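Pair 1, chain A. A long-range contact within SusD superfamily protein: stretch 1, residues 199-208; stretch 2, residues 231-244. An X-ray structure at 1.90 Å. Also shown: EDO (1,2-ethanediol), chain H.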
# COMPACT_ATOMS: atom_id res chain seq x y z
N SER A 199 0.09 -14.80 7.79
CA SER A 199 -0.81 -15.47 8.73
C SER A 199 -2.14 -15.69 8.05
O SER A 199 -2.39 -15.14 6.97
CB SER A 199 -1.03 -14.59 9.97
OG SER A 199 -1.68 -13.34 9.61
N LYS A 200 -3.02 -16.43 8.71
CA LYS A 200 -4.40 -16.64 8.24
C LYS A 200 -5.16 -15.33 8.09
O LYS A 200 -5.84 -15.08 7.07
CB LYS A 200 -5.12 -17.61 9.16
CG LYS A 200 -6.50 -18.04 8.68
CD LYS A 200 -7.19 -18.80 9.77
CE LYS A 200 -8.63 -18.92 9.49
NZ LYS A 200 -9.30 -19.81 10.39
N ALA A 201 -5.06 -14.46 9.07
CA ALA A 201 -5.66 -13.14 8.96
C ALA A 201 -5.20 -12.38 7.71
O ALA A 201 -5.95 -11.69 7.08
CB ALA A 201 -5.37 -12.35 10.18
N ALA A 202 -3.92 -12.47 7.41
CA ALA A 202 -3.36 -11.79 6.28
C ALA A 202 -3.96 -12.31 4.99
O ALA A 202 -4.29 -11.51 4.07
CB ALA A 202 -1.82 -11.92 6.28
N THR A 203 -4.11 -13.64 4.90
CA THR A 203 -4.78 -14.24 3.75
C THR A 203 -6.24 -13.76 3.65
O THR A 203 -6.74 -13.47 2.53
CB THR A 203 -4.72 -15.77 3.76
OG1 THR A 203 -3.38 -16.17 3.48
CG2 THR A 203 -5.69 -16.39 2.66
N GLU A 204 -6.92 -13.66 4.78
CA GLU A 204 -8.30 -13.17 4.76
C GLU A 204 -8.37 -11.68 4.30
O GLU A 204 -9.28 -11.32 3.57
CB GLU A 204 -8.98 -13.34 6.12
CG GLU A 204 -9.25 -14.79 6.46
CD GLU A 204 -10.49 -14.99 7.27
OE1 GLU A 204 -11.55 -15.16 6.64
OE2 GLU A 204 -10.41 -14.93 8.50
N CYS A 205 -7.41 -10.85 4.73
CA CYS A 205 -7.32 -9.48 4.25
C CYS A 205 -7.13 -9.43 2.72
O CYS A 205 -7.81 -8.70 2.01
CB CYS A 205 -6.15 -8.74 4.89
SG CYS A 205 -6.51 -8.26 6.60
N LEU A 206 -6.15 -10.17 2.25
CA LEU A 206 -5.91 -10.31 0.84
C LEU A 206 -7.16 -10.79 0.13
O LEU A 206 -7.46 -10.29 -0.97
CB LEU A 206 -4.71 -11.23 0.56
CG LEU A 206 -4.23 -11.35 -0.87
CD1 LEU A 206 -3.97 -9.98 -1.52
CD2 LEU A 206 -2.94 -12.19 -0.88
N MSE A 207 -7.90 -11.72 0.69
CA MSE A 207 -9.13 -12.17 0.00
C MSE A 207 -10.13 -11.04 -0.06
O MSE A 207 -10.80 -10.84 -1.05
CB MSE A 207 -9.76 -13.43 0.63
CG MSE A 207 -8.89 -14.64 0.56
SE MSE A 207 -9.68 -16.19 1.37
CE MSE A 207 -10.82 -16.62 -0.10
N GLY A 208 -10.22 -10.25 1.02
CA GLY A 208 -11.07 -9.08 1.01
C GLY A 208 -10.67 -8.11 -0.09
O GLY A 208 -11.53 -7.56 -0.77
N ILE A 231 -18.22 -12.63 -0.65
CA ILE A 231 -17.01 -13.33 -0.24
C ILE A 231 -16.02 -12.36 0.42
O ILE A 231 -15.46 -12.64 1.47
CB ILE A 231 -16.36 -14.02 -1.44
CG1 ILE A 231 -17.28 -15.15 -1.94
CG2 ILE A 231 -14.93 -14.55 -1.08
CD1 ILE A 231 -16.90 -15.77 -3.30
N ALA A 232 -15.81 -11.22 -0.21
CA ALA A 232 -14.93 -10.17 0.38
C ALA A 232 -15.43 -9.81 1.76
O ALA A 232 -14.64 -9.71 2.71
CB ALA A 232 -14.87 -8.93 -0.53
N LYS A 233 -16.74 -9.64 1.87
CA LYS A 233 -17.37 -9.18 3.10
C LYS A 233 -17.19 -10.17 4.22
O LYS A 233 -16.87 -9.82 5.34
CB LYS A 233 -18.84 -8.93 2.89
CG LYS A 233 -19.46 -8.06 4.03
CD LYS A 233 -20.97 -7.83 3.78
CE LYS A 233 -21.63 -6.98 4.87
NZ LYS A 233 -23.12 -6.77 4.56
N THR A 234 -17.41 -11.44 3.91
CA THR A 234 -17.26 -12.47 4.90
C THR A 234 -15.83 -12.48 5.45
O THR A 234 -15.62 -12.64 6.64
CB THR A 234 -17.67 -13.86 4.29
OG1 THR A 234 -19.08 -13.82 4.02
CG2 THR A 234 -17.35 -15.03 5.25
N HIS A 235 -14.84 -12.36 4.57
CA HIS A 235 -13.45 -12.48 5.01
C HIS A 235 -13.04 -11.26 5.79
O HIS A 235 -12.36 -11.37 6.82
CB HIS A 235 -12.53 -12.82 3.82
CG HIS A 235 -12.67 -14.24 3.38
ND1 HIS A 235 -12.21 -15.29 4.15
CD2 HIS A 235 -13.32 -14.80 2.33
CE1 HIS A 235 -12.54 -16.44 3.57
NE2 HIS A 235 -13.22 -16.18 2.46
N LEU A 236 -13.49 -10.07 5.38
CA LEU A 236 -13.12 -8.86 6.13
C LEU A 236 -13.79 -8.84 7.51
O LEU A 236 -13.18 -8.40 8.48
CB LEU A 236 -13.46 -7.60 5.32
CG LEU A 236 -12.59 -7.48 4.06
CD1 LEU A 236 -13.29 -6.66 3.01
CD2 LEU A 236 -11.18 -6.91 4.39
N GLU A 237 -15.05 -9.30 7.59
CA GLU A 237 -15.73 -9.34 8.88
C GLU A 237 -15.08 -10.37 9.77
O GLU A 237 -15.06 -10.22 10.97
CB GLU A 237 -17.26 -9.64 8.76
CG GLU A 237 -17.96 -8.45 8.15
CD GLU A 237 -19.45 -8.53 8.08
OE1 GLU A 237 -19.98 -9.64 7.98
OE2 GLU A 237 -20.06 -7.43 8.06
N SER A 238 -14.57 -11.43 9.17
CA SER A 238 -13.82 -12.45 9.95
C SER A 238 -12.58 -11.83 10.60
O SER A 238 -12.27 -12.09 11.79
CB SER A 238 -13.40 -13.61 9.05
OG SER A 238 -12.71 -14.62 9.79
N VAL A 239 -11.87 -11.02 9.80
CA VAL A 239 -10.74 -10.28 10.32
C VAL A 239 -11.15 -9.40 11.49
O VAL A 239 -10.45 -9.40 12.51
CB VAL A 239 -9.99 -9.48 9.23
CG1 VAL A 239 -8.88 -8.60 9.86
CG2 VAL A 239 -9.40 -10.45 8.14
N LEU A 240 -12.29 -8.70 11.39
CA LEU A 240 -12.72 -7.85 12.51
C LEU A 240 -13.06 -8.67 13.74
O LEU A 240 -12.89 -8.17 14.88
CB LEU A 240 -13.93 -6.96 12.18
CG LEU A 240 -13.79 -5.83 11.16
CD1 LEU A 240 -15.09 -5.00 11.16
CD2 LEU A 240 -12.52 -4.97 11.45
N ASN A 241 -13.57 -9.90 13.54
CA ASN A 241 -14.25 -10.58 14.67
C ASN A 241 -13.46 -11.66 15.42
O ASN A 241 -13.76 -11.94 16.58
CB ASN A 241 -15.61 -11.16 14.21
CG ASN A 241 -16.61 -10.10 13.85
OD1 ASN A 241 -16.40 -8.93 14.13
ND2 ASN A 241 -17.70 -10.48 13.20
N ASN A 242 -12.47 -12.25 14.76
CA ASN A 242 -11.92 -13.54 15.15
C ASN A 242 -10.44 -13.53 15.54
O ASN A 242 -9.86 -14.57 15.76
CB ASN A 242 -12.12 -14.54 14.01
CG ASN A 242 -13.59 -14.79 13.71
OD1 ASN A 242 -14.37 -14.94 14.63
ND2 ASN A 242 -13.98 -14.81 12.42
N TYR A 243 -9.82 -12.35 15.61
CA TYR A 243 -8.37 -12.27 15.80
C TYR A 243 -7.91 -11.33 16.91
O TYR A 243 -6.73 -11.01 17.00
CB TYR A 243 -7.69 -11.88 14.45
CG TYR A 243 -7.89 -12.88 13.33
CD1 TYR A 243 -7.02 -13.93 13.15
CD2 TYR A 243 -8.95 -12.76 12.44
CE1 TYR A 243 -7.21 -14.84 12.13
CE2 TYR A 243 -9.16 -13.66 11.41
CZ TYR A 243 -8.28 -14.71 11.25
OH TYR A 243 -8.51 -15.57 10.20
N ASN A 244 -8.84 -10.84 17.73
CA ASN A 244 -8.49 -9.95 18.81
C ASN A 244 -7.85 -8.65 18.39
O ASN A 244 -7.09 -8.07 19.14
CB ASN A 244 -7.51 -10.65 19.78
CG ASN A 244 -8.11 -11.86 20.44
OD1 ASN A 244 -7.57 -12.97 20.34
ND2 ASN A 244 -9.27 -11.67 21.06
C1 EDO H . -19.80 -7.83 11.61
O1 EDO H . -19.97 -8.66 12.77
C2 EDO H . -19.07 -6.54 11.97
O2 EDO H . -17.80 -6.87 12.54

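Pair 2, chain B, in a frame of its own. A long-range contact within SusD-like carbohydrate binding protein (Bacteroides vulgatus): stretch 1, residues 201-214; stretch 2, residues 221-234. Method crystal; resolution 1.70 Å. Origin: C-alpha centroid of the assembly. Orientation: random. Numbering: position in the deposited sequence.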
# COMPACT_ATOMS: atom_id res chain seq x y z
N ASP B 201 3.54 -14.68 10.50
CA ASP B 201 3.22 -16.07 10.77
C ASP B 201 2.70 -16.70 9.46
O ASP B 201 2.85 -16.10 8.38
CB ASP B 201 2.23 -16.24 11.93
CG ASP B 201 0.85 -15.70 11.64
OD1 ASP B 201 0.66 -15.12 10.53
OD2 ASP B 201 -0.04 -15.79 12.55
N ASN B 202 2.22 -17.93 9.55
CA ASN B 202 1.73 -18.64 8.36
C ASN B 202 0.66 -17.83 7.65
O ASN B 202 0.71 -17.72 6.44
CB ASN B 202 1.28 -20.06 8.73
CG ASN B 202 0.95 -20.95 7.48
OD1 ASN B 202 1.82 -21.67 6.96
ND2 ASN B 202 -0.26 -20.87 7.04
N GLU B 203 -0.31 -17.28 8.37
CA GLU B 203 -1.37 -16.48 7.75
C GLU B 203 -0.83 -15.26 6.98
O GLU B 203 -1.28 -14.95 5.87
CB GLU B 203 -2.41 -16.07 8.79
CG GLU B 203 -3.49 -15.20 8.20
CD GLU B 203 -4.58 -14.80 9.17
OE1 GLU B 203 -4.47 -15.10 10.36
OE2 GLU B 203 -5.55 -14.18 8.72
N VAL B 204 0.11 -14.55 7.60
CA VAL B 204 0.72 -13.38 6.96
C VAL B 204 1.39 -13.80 5.66
O VAL B 204 1.19 -13.17 4.63
CB VAL B 204 1.69 -12.60 7.87
CG1 VAL B 204 2.36 -11.41 7.10
CG2 VAL B 204 0.98 -12.06 9.14
N VAL B 205 2.16 -14.90 5.70
CA VAL B 205 2.80 -15.41 4.46
C VAL B 205 1.75 -15.73 3.36
O VAL B 205 1.94 -15.34 2.21
CB VAL B 205 3.70 -16.61 4.74
CG1 VAL B 205 4.30 -17.13 3.42
CG2 VAL B 205 4.85 -16.22 5.73
N LEU B 206 0.67 -16.42 3.71
CA LEU B 206 -0.37 -16.73 2.74
C LEU B 206 -0.91 -15.43 2.13
O LEU B 206 -1.17 -15.37 0.92
CB LEU B 206 -1.53 -17.52 3.40
CG LEU B 206 -1.25 -18.99 3.74
CD1 LEU B 206 -2.40 -19.54 4.57
CD2 LEU B 206 -1.04 -19.83 2.42
N GLY B 207 -1.07 -14.39 2.96
CA GLY B 207 -1.65 -13.17 2.47
C GLY B 207 -0.70 -12.46 1.52
O GLY B 207 -1.12 -11.96 0.44
N ILE B 208 0.57 -12.33 1.92
CA ILE B 208 1.53 -11.64 1.02
C ILE B 208 1.72 -12.45 -0.28
O ILE B 208 1.83 -11.87 -1.40
CB ILE B 208 2.92 -11.39 1.66
CG1 ILE B 208 2.80 -10.65 2.99
CG2 ILE B 208 3.83 -10.62 0.63
CD1 ILE B 208 4.08 -10.83 3.93
N LEU B 209 1.73 -13.78 -0.16
CA LEU B 209 1.77 -14.66 -1.34
C LEU B 209 0.60 -14.44 -2.27
O LEU B 209 0.78 -14.43 -3.51
CB LEU B 209 1.74 -16.15 -0.95
CG LEU B 209 3.03 -16.91 -0.97
CD1 LEU B 209 2.76 -18.32 -0.46
CD2 LEU B 209 3.66 -16.90 -2.37
N SER B 210 -0.59 -14.30 -1.69
CA SER B 210 -1.83 -14.06 -2.45
C SER B 210 -1.69 -12.79 -3.27
O SER B 210 -2.03 -12.74 -4.46
CB SER B 210 -3.03 -13.90 -1.48
OG SER B 210 -3.27 -15.16 -0.88
N ARG B 211 -1.23 -11.72 -2.60
CA ARG B 211 -1.00 -10.44 -3.26
C ARG B 211 0.05 -10.57 -4.38
O ARG B 211 -0.15 -10.16 -5.51
CB ARG B 211 -0.54 -9.41 -2.21
CG ARG B 211 -0.41 -8.02 -2.78
CD ARG B 211 0.20 -7.05 -1.77
NE ARG B 211 -0.69 -6.77 -0.64
CZ ARG B 211 -0.36 -5.97 0.39
NH1 ARG B 211 0.84 -5.41 0.48
NH2 ARG B 211 -1.23 -5.75 1.38
N ALA B 212 1.19 -11.13 -4.03
CA ALA B 212 2.29 -11.26 -4.99
C ALA B 212 1.92 -12.07 -6.23
O ALA B 212 2.24 -11.68 -7.37
CB ALA B 212 3.56 -11.87 -4.30
N CYS B 213 1.21 -13.18 -6.02
CA CYS B 213 0.77 -13.99 -7.09
C CYS B 213 -0.26 -13.32 -7.94
O CYS B 213 -0.20 -13.44 -9.14
CB CYS B 213 0.26 -15.33 -6.59
SG CYS B 213 1.58 -16.41 -5.93
N LEU B 214 -1.17 -12.56 -7.34
CA LEU B 214 -2.09 -11.75 -8.13
C LEU B 214 -1.36 -10.75 -9.03
O LEU B 214 -1.67 -10.63 -10.23
CB LEU B 214 -3.10 -11.03 -7.22
CG LEU B 214 -4.20 -10.28 -7.99
CD1 LEU B 214 -5.29 -11.31 -8.41
CD2 LEU B 214 -4.84 -9.15 -7.12
N LYS B 221 -2.20 -19.81 -8.48
CA LYS B 221 -1.53 -19.67 -7.18
C LYS B 221 -2.24 -18.67 -6.26
O LYS B 221 -2.39 -18.91 -5.07
CB LYS B 221 -0.08 -19.29 -7.37
CG LYS B 221 0.82 -20.45 -7.81
CD LYS B 221 2.30 -20.06 -7.75
CE LYS B 221 3.14 -21.25 -8.13
NZ LYS B 221 4.58 -21.06 -7.89
N ALA B 222 -2.66 -17.53 -6.80
CA ALA B 222 -3.33 -16.48 -6.02
C ALA B 222 -4.62 -17.03 -5.43
O ALA B 222 -4.94 -16.78 -4.26
CB ALA B 222 -3.63 -15.23 -6.90
N LYS B 223 -5.35 -17.78 -6.24
CA LYS B 223 -6.57 -18.47 -5.76
C LYS B 223 -6.23 -19.48 -4.66
O LYS B 223 -6.93 -19.56 -3.63
CB LYS B 223 -7.27 -19.17 -6.94
CG LYS B 223 -8.30 -20.25 -6.52
CD LYS B 223 -8.99 -20.89 -7.68
CE LYS B 223 -9.88 -22.07 -7.25
NZ LYS B 223 -10.70 -22.61 -8.39
N THR B 224 -5.21 -20.28 -4.89
CA THR B 224 -4.84 -21.36 -3.94
C THR B 224 -4.46 -20.80 -2.58
O THR B 224 -4.98 -21.24 -1.53
CB THR B 224 -3.68 -22.21 -4.47
OG1 THR B 224 -4.14 -22.92 -5.63
CG2 THR B 224 -3.18 -23.21 -3.41
N TYR B 225 -3.61 -19.78 -2.58
CA TYR B 225 -3.14 -19.25 -1.32
C TYR B 225 -4.23 -18.43 -0.62
O TYR B 225 -4.35 -18.47 0.61
CB TYR B 225 -1.85 -18.47 -1.52
CG TYR B 225 -0.69 -19.31 -2.03
CD1 TYR B 225 -0.29 -20.46 -1.37
CD2 TYR B 225 0.02 -18.93 -3.17
CE1 TYR B 225 0.78 -21.23 -1.85
CE2 TYR B 225 1.08 -19.68 -3.65
CZ TYR B 225 1.46 -20.82 -3.00
OH TYR B 225 2.51 -21.62 -3.45
N SER B 226 -5.03 -17.66 -1.37
CA SER B 226 -6.09 -16.87 -0.72
C SER B 226 -7.23 -17.77 -0.22
O SER B 226 -7.83 -17.48 0.84
CB SER B 226 -6.59 -15.75 -1.65
OG SER B 226 -7.06 -16.26 -2.88
N ASP B 227 -7.56 -18.84 -0.95
CA ASP B 227 -8.49 -19.84 -0.43
C ASP B 227 -8.00 -20.40 0.93
O ASP B 227 -8.77 -20.52 1.89
CB ASP B 227 -8.65 -21.01 -1.43
CG ASP B 227 -9.72 -20.79 -2.52
OD1 ASP B 227 -10.56 -19.85 -2.45
OD2 ASP B 227 -9.76 -21.64 -3.44
N LYS B 228 -6.73 -20.78 1.01
CA LYS B 228 -6.15 -21.34 2.27
C LYS B 228 -6.29 -20.35 3.40
O LYS B 228 -6.64 -20.73 4.51
CB LYS B 228 -4.66 -21.67 2.09
CG LYS B 228 -4.38 -22.96 1.30
CD LYS B 228 -2.86 -23.21 0.99
CE LYS B 228 -2.58 -24.61 0.40
NZ LYS B 228 -2.46 -25.64 1.46
N LEU B 229 -5.98 -19.08 3.12
CA LEU B 229 -6.08 -17.99 4.11
C LEU B 229 -7.52 -17.84 4.58
O LEU B 229 -7.81 -17.93 5.80
CB LEU B 229 -5.50 -16.69 3.58
CG LEU B 229 -5.25 -15.63 4.66
CD1 LEU B 229 -4.26 -14.56 4.22
CD2 LEU B 229 -6.55 -14.98 5.17
N LEU B 230 -8.46 -17.77 3.65
CA LEU B 230 -9.85 -17.57 4.05
C LEU B 230 -10.44 -18.76 4.80
O LEU B 230 -11.36 -18.57 5.63
CB LEU B 230 -10.71 -17.22 2.84
CG LEU B 230 -10.44 -15.89 2.16
CD1 LEU B 230 -11.18 -15.77 0.80
CD2 LEU B 230 -10.77 -14.71 3.09
N ALA B 231 -9.91 -19.96 4.54
CA ALA B 231 -10.33 -21.18 5.29
C ALA B 231 -9.91 -21.10 6.75
O ALA B 231 -10.51 -21.73 7.60
CB ALA B 231 -9.78 -22.45 4.64
N LYS B 232 -8.86 -20.33 7.03
CA LYS B 232 -8.35 -20.11 8.40
C LYS B 232 -8.89 -18.83 9.05
O LYS B 232 -8.93 -18.74 10.26
CB LYS B 232 -6.82 -19.95 8.36
CG LYS B 232 -6.03 -21.20 8.08
CD LYS B 232 -4.56 -20.80 7.74
CE LYS B 232 -3.56 -21.79 8.27
NZ LYS B 232 -2.99 -22.68 7.20
N ASP B 233 -9.20 -17.81 8.24
CA ASP B 233 -9.56 -16.50 8.75
C ASP B 233 -10.38 -15.72 7.72
O ASP B 233 -9.83 -15.26 6.74
CB ASP B 233 -8.29 -15.71 9.11
CG ASP B 233 -8.59 -14.34 9.74
OD1 ASP B 233 -9.78 -14.05 10.08
OD2 ASP B 233 -7.61 -13.53 9.89
N ASN B 234 -11.68 -15.62 7.94
CA ASN B 234 -12.57 -14.94 6.98
C ASN B 234 -13.32 -13.77 7.61
O ASN B 234 -14.32 -13.26 7.06
CB ASN B 234 -13.49 -15.99 6.31
CG ASN B 234 -14.62 -16.47 7.20
OD1 ASN B 234 -15.60 -17.05 6.71
ND2 ASN B 234 -14.51 -16.26 8.49

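Both pairs consist of two helices packed side by side and running in nearly opposite directions. In pair 1 the axes approach to 7.9 Å with 146° between their directions; in pair 2 the values are 8.0 Å and 158°. The central backbones superpose with an RMSD of 0.4 Å. The first helix opens alike in both: Ser199(A) and Asp201(B) coincide at the N-cap, where a short side chain with an oxygen can reach back to a free amide of the first turn. Ala202(A) N donates to Ser199(A) OG at 3.3 Å, and Val204(B) N donates to Asp201(B) OD1 at 3.0 Å.

The clearest difference lies where Glu204(A) matches Leu206(B). Both side chains point toward the partner helix with chi1 in the m well, yet one makes a polar centre and the other an apolar one. Glu204(A) is buried, and its carboxylate is supplied with three donors: His235(A) ND1 to Glu204(A) OE1 at 2.6 Å, Ser238(A) OG to Glu204(A) OE2 at 2.7 Å, and Tyr243(A) OH to the same Glu204(A) OE2 at 2.6 Å. These bonds suit a carboxylate that would otherwise be costly to bury. Leu206(B) instead fits as a knob among Tyr225(B), Lys228(B), Leu229(B) and Lys232(B). Its branched, apolar end fills the hole, with Leu206(B) CD2 3.9 Å from Tyr225(B) CD1 and Leu206(B) CD1 4.0 Å from Lys228(B) CB, so even a lysine contributes its aliphatic part.

The neighbouring aromatic position holds His235(A) in pair 1 and Tyr225(B) in pair 2. Each ring receives a residue of the first helix over one face, again at matched positions. The selenium of selenomethionine Met207(A) lies over the imidazole, its SE 3.7 Å from the centroid of the His235(A) ring, while the ring edge is left to Glu204(A). In pair 2, Leu209(B) CD1 sits 3.6 Å from the centroid of the Tyr225(B) ring, almost on its normal, and Cys213(B) SG lies at the edge. The histidine can therefore receive the selenium over one face and donate from its edge through ND1 to Glu204(A) OE1, whereas the larger phenol ring serves here as a knob among Leu206(B), Leu209(B), Ser210(B) and Cys213(B).

Small residues permit close approach. Gly208(A) comes within 4.1 Å of Ala232(A), CA to CA; an ideal CB on the glycine would fall 2.5 Å from Leu236(A) CG, a clash. At the matched positions Ser210(B) faces Ala222(B), their CA atoms 4.6 Å apart, and Ser226(B) replaces the leucine. This smaller partner leaves room for the serine side chain, whose OG turns back to donate to Leu206(B) O at 2.8 Å.

One turn away the exchange of bulk runs the other way. Cys205(A) SG packs 3.9 Å from Val239(A) CG2, whereas the matching Gly207(B) yields space to the longer Leu229(B), whose CD1 reaches 3.4 Å from Gly207(B) N.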